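Local coordinates for C2 domain protein (Ramazzottius varieornatus, PDB 7DF2) that binds three calcium ions at one end of a C2-type beta sandwich and is found specifically in tardigrades, at residues P61-I64 and F65-C68; V90-S93 and N94-T97. All coordinates share one frame; numbering follows the deposited sequence. Where two conformers were deposited one is given.

Following the chain from the N terminus, interaction 1 comes first, in the loop that leaves strand 41-51 and enters strand 70-77. There a disulfide closes a ring between C62 and C68, and calcium ions gather on C62, D63, D66 and K67. The chain then runs through strand 70-77 into a second loop, and interaction 2 turns the end of that loop into strand 96-100, which pairs antiparallel with strand 70-77. The two contacts therefore stand in series, neither nested nor crossed, on the two sequence flanks of one strand. The centres of interactions 1 and 2 lie about 25 Å apart and the nearest atoms of interactions 1 and 2 about 14 Å, so they do not touch.

Interaction 1: P61-I64 and F65-C68; sequences PCDI and FDKC. With CA (calcium ion), chain E; CA (calcium ion), chain C; CA (calcium ion), chain D.
With CG of D63 set beside its own backbone N and anti to the carbonyl carbon (chi1 -64°), the carboxylate of D63 faces residues 66-67, while D66 turns CG between its backbone N and carbonyl carbon (chi1 43°), a rotation that directs OD1 at a calcium ion (chain E) shared with D63 OD2. That ion is bound by D63 OD2 at 2.4 Å and by D66 OD1, with the carbonyl oxygen of K67 and water 4 as further ligands. D63 OD2 and D66 OD1 come within 3.1 Å of each other, a spacing explained by the cation they share. Both oxygens of D63 also chelate the chain D ion, somewhat unevenly, OD1 at 2.7 Å and OD2 at 2.5 Å. OD1 reaches the chain C ion as well, where the carbonyl oxygen of C62 is another ligand; the single carboxylate thus bridges three metals, and the cations probably stabilise its negative charge strongly.

This is the loop-borne calcium cluster of a C2 domain, an antiparallel beta sandwich whose loops gather aspartates at one end. D69 and N103 help complete the chain E site, D134, D136 and D141 the chain C site, and D69, D134, K135 and D136 the chain D site.

The loop is closed covalently by the disulfide C62 SG to C68 SG, 2.1 Å long. Inside the ring, water 1 accepts from D63 N and lies 2.7 Å from D66 O, to which it can donate, linking the two arms by their backbones. At the apex, I64 and F65 lie side by side: the methyl CG2 of I64 stands over the centre of the F65 ring in a CH-pi contact, 3.7 Å from the centroid and 6° off the normal.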
ATOM      1  N   PRO A  61      17.480 -13.546  -8.902  1.00 17.69           N
ATOM      2  CA  PRO A  61      16.227 -13.560  -9.664  1.00 20.06           C
ATOM      3  C   PRO A  61      15.163 -14.307  -8.879  1.00 17.36           C
ATOM      4  O   PRO A  61      15.468 -15.206  -8.089  1.00 19.29           O
ATOM      5  CB  PRO A  61      16.597 -14.292 -10.960  1.00 21.64           C
ATOM      6  CG  PRO A  61      17.779 -15.128 -10.599  1.00 25.23           C
ATOM      7  CD  PRO A  61      18.540 -14.339  -9.558  1.00 22.80           C
ATOM      8  N   CYS A  62      13.901 -13.911  -9.086  1.00 19.65           N
ATOM      9  CA  CYS A  62      12.798 -14.617  -8.434  1.00 20.63           C
ATOM     10  C   CYS A  62      12.890 -16.113  -8.670  1.00 19.19           C
ATOM     11  O   CYS A  62      12.900 -16.904  -7.721  1.00 21.35           O
ATOM     12  CB  CYS A  62      11.453 -14.120  -8.960  1.00 20.69           C
ATOM     13  SG  CYS A  62      11.040 -12.464  -8.471  1.00 24.86           S
ATOM     14  N   ASP A  63      12.973 -16.508  -9.940  1.00 18.67           N
ATOM     15  CA  ASP A  63      13.117 -17.897 -10.355  1.00 18.60           C
ATOM     16  C   ASP A  63      14.293 -17.988 -11.312  1.00 19.50           C
ATOM     17  O   ASP A  63      14.665 -17.001 -11.945  1.00 23.33           O
ATOM     18  CB  ASP A  63      11.847 -18.406 -11.053  1.00 18.20           C
ATOM     19  CG  ASP A  63      10.640 -18.426 -10.129  1.00 20.60           C
ATOM     20  OD1 ASP A  63      10.829 -18.631  -8.908  1.00 20.04           O
ATOM     21  OD2 ASP A  63       9.504 -18.242 -10.623  1.00 19.86           O
ATOM     22  N   ILE A  64      14.863 -19.186 -11.447  1.00 20.22           N
ATOM     23  CA  ILE A  64      16.070 -19.298 -12.263  1.00 19.89           C
ATOM     24  C   ILE A  64      15.747 -19.314 -13.756  1.00 24.21           C
ATOM     25  O   ILE A  64      16.427 -18.654 -14.552  1.00 27.42           O
ATOM     26  CB  ILE A  64      16.880 -20.531 -11.853  1.00 23.57           C
ATOM     27  CG1 ILE A  64      17.392 -20.340 -10.420  1.00 23.95           C
ATOM     28  CG2 ILE A  64      18.042 -20.705 -12.833  1.00 23.01           C
ATOM     29  CD1 ILE A  64      18.138 -21.515  -9.882  1.00 26.28           C
ATOM     30  N   PHE A  65      14.698 -20.033 -14.159  1.00 26.68           N
ATOM     31  CA  PHE A  65      14.427 -20.267 -15.573  1.00 27.17           C
ATOM     32  C   PHE A  65      13.166 -19.593 -16.085  1.00 30.76           C
ATOM     33  O   PHE A  65      12.838 -19.752 -17.266  1.00 29.50           O
ATOM     34  CB  PHE A  65      14.340 -21.769 -15.843  1.00 26.89           C
ATOM     35  CG  PHE A  65      15.625 -22.489 -15.567  1.00 28.57           C
ATOM     36  CD1 PHE A  65      16.754 -22.216 -16.322  1.00 29.42           C
ATOM     37  CD2 PHE A  65      15.713 -23.409 -14.536  1.00 36.00           C
ATOM     38  CE1 PHE A  65      17.956 -22.861 -16.062  1.00 34.85           C
ATOM     39  CE2 PHE A  65      16.906 -24.062 -14.273  1.00 36.33           C
ATOM     40  CZ  PHE A  65      18.031 -23.782 -15.034  1.00 33.48           C
ATOM     41  N   ASP A  66      12.436 -18.867 -15.242  1.00 22.79           N
ATOM     42  CA  ASP A  66      11.286 -18.117 -15.728  1.00 23.48           C
ATOM     43  C   ASP A  66      11.102 -16.889 -14.843  1.00 23.49           C
ATOM     44  O   ASP A  66      11.913 -16.614 -13.955  1.00 22.20           O
ATOM     45  CB  ASP A  66      10.042 -19.015 -15.787  1.00 23.87           C
ATOM     46  CG  ASP A  66       9.902 -19.900 -14.559  1.00 31.14           C
ATOM     47  OD1 ASP A  66       9.688 -19.363 -13.454  1.00 22.44           O
ATOM     48  OD2 ASP A  66      10.019 -21.136 -14.690  1.00 41.24           O
ATOM     49  N   LYS A  67      10.040 -16.130 -15.109  1.00 23.24           N
ATOM     50  CA  LYS A  67       9.865 -14.815 -14.507  1.00 24.15           C
ATOM     51  C   LYS A  67       9.168 -14.902 -13.147  1.00 19.11           C
ATOM     52  O   LYS A  67       8.758 -15.971 -12.686  1.00 21.54           O
ATOM     53  CB  LYS A  67       9.088 -13.902 -15.457  1.00 22.28           C
ATOM     54  CG  LYS A  67       9.849 -13.570 -16.737  1.00 24.56           C
ATOM     55  CD  LYS A  67       9.107 -12.525 -17.553  1.00 42.74           C
ATOM     56  CE  LYS A  67       8.969 -12.929 -19.013  1.00 56.60           C
ATOM     57  NZ  LYS A  67       7.577 -12.711 -19.513  1.00 60.45           N
ATOM     58  N   CYS A  68       9.063 -13.751 -12.474  0.69 19.19           N
ATOM     59  CA  CYS A  68       8.442 -13.737 -11.156  0.69 19.94           C
ATOM     60  C   CYS A  68       6.960 -14.088 -11.269  0.69 21.88           C
ATOM     61  O   CYS A  68       6.314 -13.850 -12.289  0.69 21.19           O
ATOM     62  CB  CYS A  68       8.582 -12.372 -10.467  0.69 21.65           C
ATOM     63  SG  CYS A  68      10.267 -11.697 -10.228  0.69 22.64           S
TER
HETATM   64 CA    CA E 303       7.985 -18.148 -12.451  1.00 21.22          CA
HETATM   65 CA    CA C 301      11.309 -18.156  -6.593  1.00 19.47          CA
HETATM   66 CA    CA D 302       8.203 -18.446  -8.493  1.00 19.08          CA
HETATM   67  O   HOH W   1      12.472 -14.709 -12.104  1.00 22.55           O
HETATM   68  O   HOH W   2      13.083 -19.763  -6.456  1.00 22.89           O
HETATM   69  O   HOH W   3       7.987 -20.741  -9.213  1.00 21.90           O
HETATM   70  O   HOH W   4       6.781 -20.279 -12.558  1.00 28.63           O

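Interaction 2: V90-S93 and N94-T97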
ATOM      1  N   VAL A  90      -0.060  -4.863  11.082  1.00 27.18           N
ATOM      2  CA  VAL A  90      -1.275  -5.502  10.592  1.00 28.99           C
ATOM      3  C   VAL A  90      -0.884  -6.833   9.967  1.00 26.31           C
ATOM      4  O   VAL A  90       0.015  -6.879   9.114  1.00 27.72           O
ATOM      5  CB  VAL A  90      -2.026  -4.600   9.596  1.00 32.37           C
ATOM      6  CG1 VAL A  90      -1.076  -4.007   8.574  1.00 27.60           C
ATOM      7  CG2 VAL A  90      -3.112  -5.392   8.891  1.00 29.44           C
ATOM      8  N   PRO A  91      -1.525  -7.931  10.359  1.00 30.46           N
ATOM      9  CA  PRO A  91      -1.184  -9.233   9.778  1.00 29.88           C
ATOM     10  C   PRO A  91      -1.412  -9.236   8.277  1.00 29.76           C
ATOM     11  O   PRO A  91      -2.363  -8.633   7.776  1.00 27.16           O
ATOM     12  CB  PRO A  91      -2.137 -10.199  10.489  1.00 32.87           C
ATOM     13  CG  PRO A  91      -2.561  -9.482  11.729  1.00 39.70           C
ATOM     14  CD  PRO A  91      -2.578  -8.035  11.381  1.00 38.57           C
ATOM     15  N   TYR A  92      -0.523  -9.928   7.558  1.00 30.61           N
ATOM     16  CA  TYR A  92      -0.620  -9.978   6.102  1.00 29.04           C
ATOM     17  C   TYR A  92      -1.959 -10.541   5.645  1.00 31.41           C
ATOM     18  O   TYR A  92      -2.461 -10.165   4.577  1.00 27.10           O
ATOM     19  CB  TYR A  92       0.528 -10.813   5.531  1.00 30.56           C
ATOM     20  CG  TYR A  92       1.901 -10.238   5.786  1.00 30.76           C
ATOM     21  CD1 TYR A  92       2.143  -8.878   5.671  1.00 28.09           C
ATOM     22  CD2 TYR A  92       2.966 -11.063   6.130  1.00 29.55           C
ATOM     23  CE1 TYR A  92       3.410  -8.355   5.895  1.00 23.62           C
ATOM     24  CE2 TYR A  92       4.216 -10.553   6.361  1.00 31.28           C
ATOM     25  CZ  TYR A  92       4.440  -9.206   6.246  1.00 26.50           C
ATOM     26  OH  TYR A  92       5.699  -8.711   6.472  1.00 32.99           O
ATOM     27  N   SER A  93      -2.571 -11.416   6.451  1.00 29.44           N
ATOM     28  CA  SER A  93      -3.881 -11.958   6.095  1.00 30.82           C
ATOM     29  C   SER A  93      -4.966 -10.888   6.016  1.00 29.01           C
ATOM     30  O   SER A  93      -6.029 -11.145   5.443  1.00 31.27           O
ATOM     31  CB  SER A  93      -4.298 -13.019   7.111  1.00 38.16           C
ATOM     32  OG  SER A  93      -4.338 -12.460   8.412  1.00 42.39           O
ATOM     33  N   ASN A  94      -4.742  -9.706   6.580  1.00 26.52           N
ATOM     34  CA  ASN A  94      -5.727  -8.635   6.512  1.00 28.57           C
ATOM     35  C   ASN A  94      -5.517  -7.700   5.328  1.00 25.60           C
ATOM     36  O   ASN A  94      -6.363  -6.830   5.088  1.00 25.59           O
ATOM     37  CB  ASN A  94      -5.718  -7.826   7.812  1.00 29.95           C
ATOM     38  CG  ASN A  94      -6.051  -8.683   9.023  1.00 48.33           C
ATOM     39  OD1 ASN A  94      -5.547  -8.455  10.123  1.00 45.49           O
ATOM     40  ND2 ASN A  94      -6.885  -9.695   8.815  1.00 38.26           N
ATOM     41  N   TYR A  95      -4.417  -7.846   4.594  1.00 27.36           N
ATOM     42  CA  TYR A  95      -4.228  -7.042   3.396  1.00 22.41           C
ATOM     43  C   TYR A  95      -5.222  -7.463   2.315  1.00 21.79           C
ATOM     44  O   TYR A  95      -5.795  -8.557   2.346  1.00 23.60           O
ATOM     45  CB  TYR A  95      -2.807  -7.196   2.843  1.00 20.30           C
ATOM     46  CG  TYR A  95      -1.684  -6.531   3.606  1.00 21.96           C
ATOM     47  CD1 TYR A  95      -1.522  -6.705   4.982  1.00 20.17           C
ATOM     48  CD2 TYR A  95      -0.742  -5.759   2.925  1.00 21.34           C
ATOM     49  CE1 TYR A  95      -0.448  -6.108   5.663  1.00 22.26           C
ATOM     50  CE2 TYR A  95       0.323  -5.168   3.593  1.00 19.61           C
ATOM     51  CZ  TYR A  95       0.467  -5.347   4.955  1.00 19.46           C
ATOM     52  OH  TYR A  95       1.524  -4.736   5.586  1.00 21.37           O
ATOM     53  N   ILE A  96      -5.398  -6.594   1.327  1.00 21.66           N
ATOM     54  CA  ILE A  96      -6.238  -6.876   0.163  1.00 20.08           C
ATOM     55  C   ILE A  96      -5.352  -7.372  -0.974  1.00 20.27           C
ATOM     56  O   ILE A  96      -4.377  -6.701  -1.339  1.00 21.21           O
ATOM     57  CB  ILE A  96      -7.010  -5.618  -0.271  1.00 20.50           C
ATOM     58  CG1 ILE A  96      -7.747  -4.989   0.918  1.00 31.13           C
ATOM     59  CG2 ILE A  96      -7.930  -5.933  -1.465  1.00 21.49           C
ATOM     60  CD1 ILE A  96      -8.696  -5.919   1.603  1.00 36.01           C
ATOM     61  N   THR A  97      -5.698  -8.520  -1.566  1.00 19.39           N
ATOM     62  CA  THR A  97      -4.933  -9.037  -2.701  1.00 18.26           C
ATOM     63  C   THR A  97      -5.301  -8.266  -3.968  1.00 20.00           C
ATOM     64  O   THR A  97      -6.476  -8.212  -4.352  1.00 21.52           O
ATOM     65  CB  THR A  97      -5.174 -10.534  -2.899  1.00 21.83           C
ATOM     66  OG1 THR A  97      -4.820 -11.240  -1.709  1.00 20.35           O
ATOM     67  CG2 THR A  97      -4.314 -11.081  -4.030  1.00 19.17           C
TER
HETATM   68  O   HOH W   5       1.915  -5.210   8.138  1.00 23.66           O
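V90 meets Y95 with one methyl and N94 with the other. Its CG1 lies between the backbone N and the carbonyl carbon (chi1 46°), which places this methyl 3.6 Å from Y95 CE1, while CG2 packs on N94 CB at 3.7 Å. The carbonyl oxygen of V90 lies at the edge of the Y95 ring, in its plane, and accepts a hydrogen bond from water 5 at 2.7 Å. The same water is hydrogen-bonded to Y95 OH at 2.6 Å, and this water bridge ties the Y95 hydroxyl to the V90 carbonyl.

P91 contributes its carbonyl, which accepts from N94 N at 2.9 Å, with an N-H...O angle of 160°. The same oxygen also borders the Y95 ring in plane.

Y92 repeats the i to i+3 pattern: its O accepts from Y95 N at 3.0 Å. The two successive bonds of this kind are the geometric evidence for a short 3-10 turn. The Y92 side chain runs alongside that of Y95, pointing the same way, and turns its edge toward the face of Y95 in an offset edge-to-face pair. The ring planes meet at 68° and the closest ring atoms, Y92 CD1 and Y95 CE1, are 3.8 Å apart. S93 continues the 3-10 turn, which runs on through N94.

The segment serves as the entry to strand 96-100, whose I96 hydrogen-bonds by its backbone to A74 of strand 70-77. Y95 packs on I73 of that strand, on R129 of strand 121-136 and on loop residue F85, which also touches Y92; R131 of strand 121-136 makes a cation-pi contact with the Y92 ring.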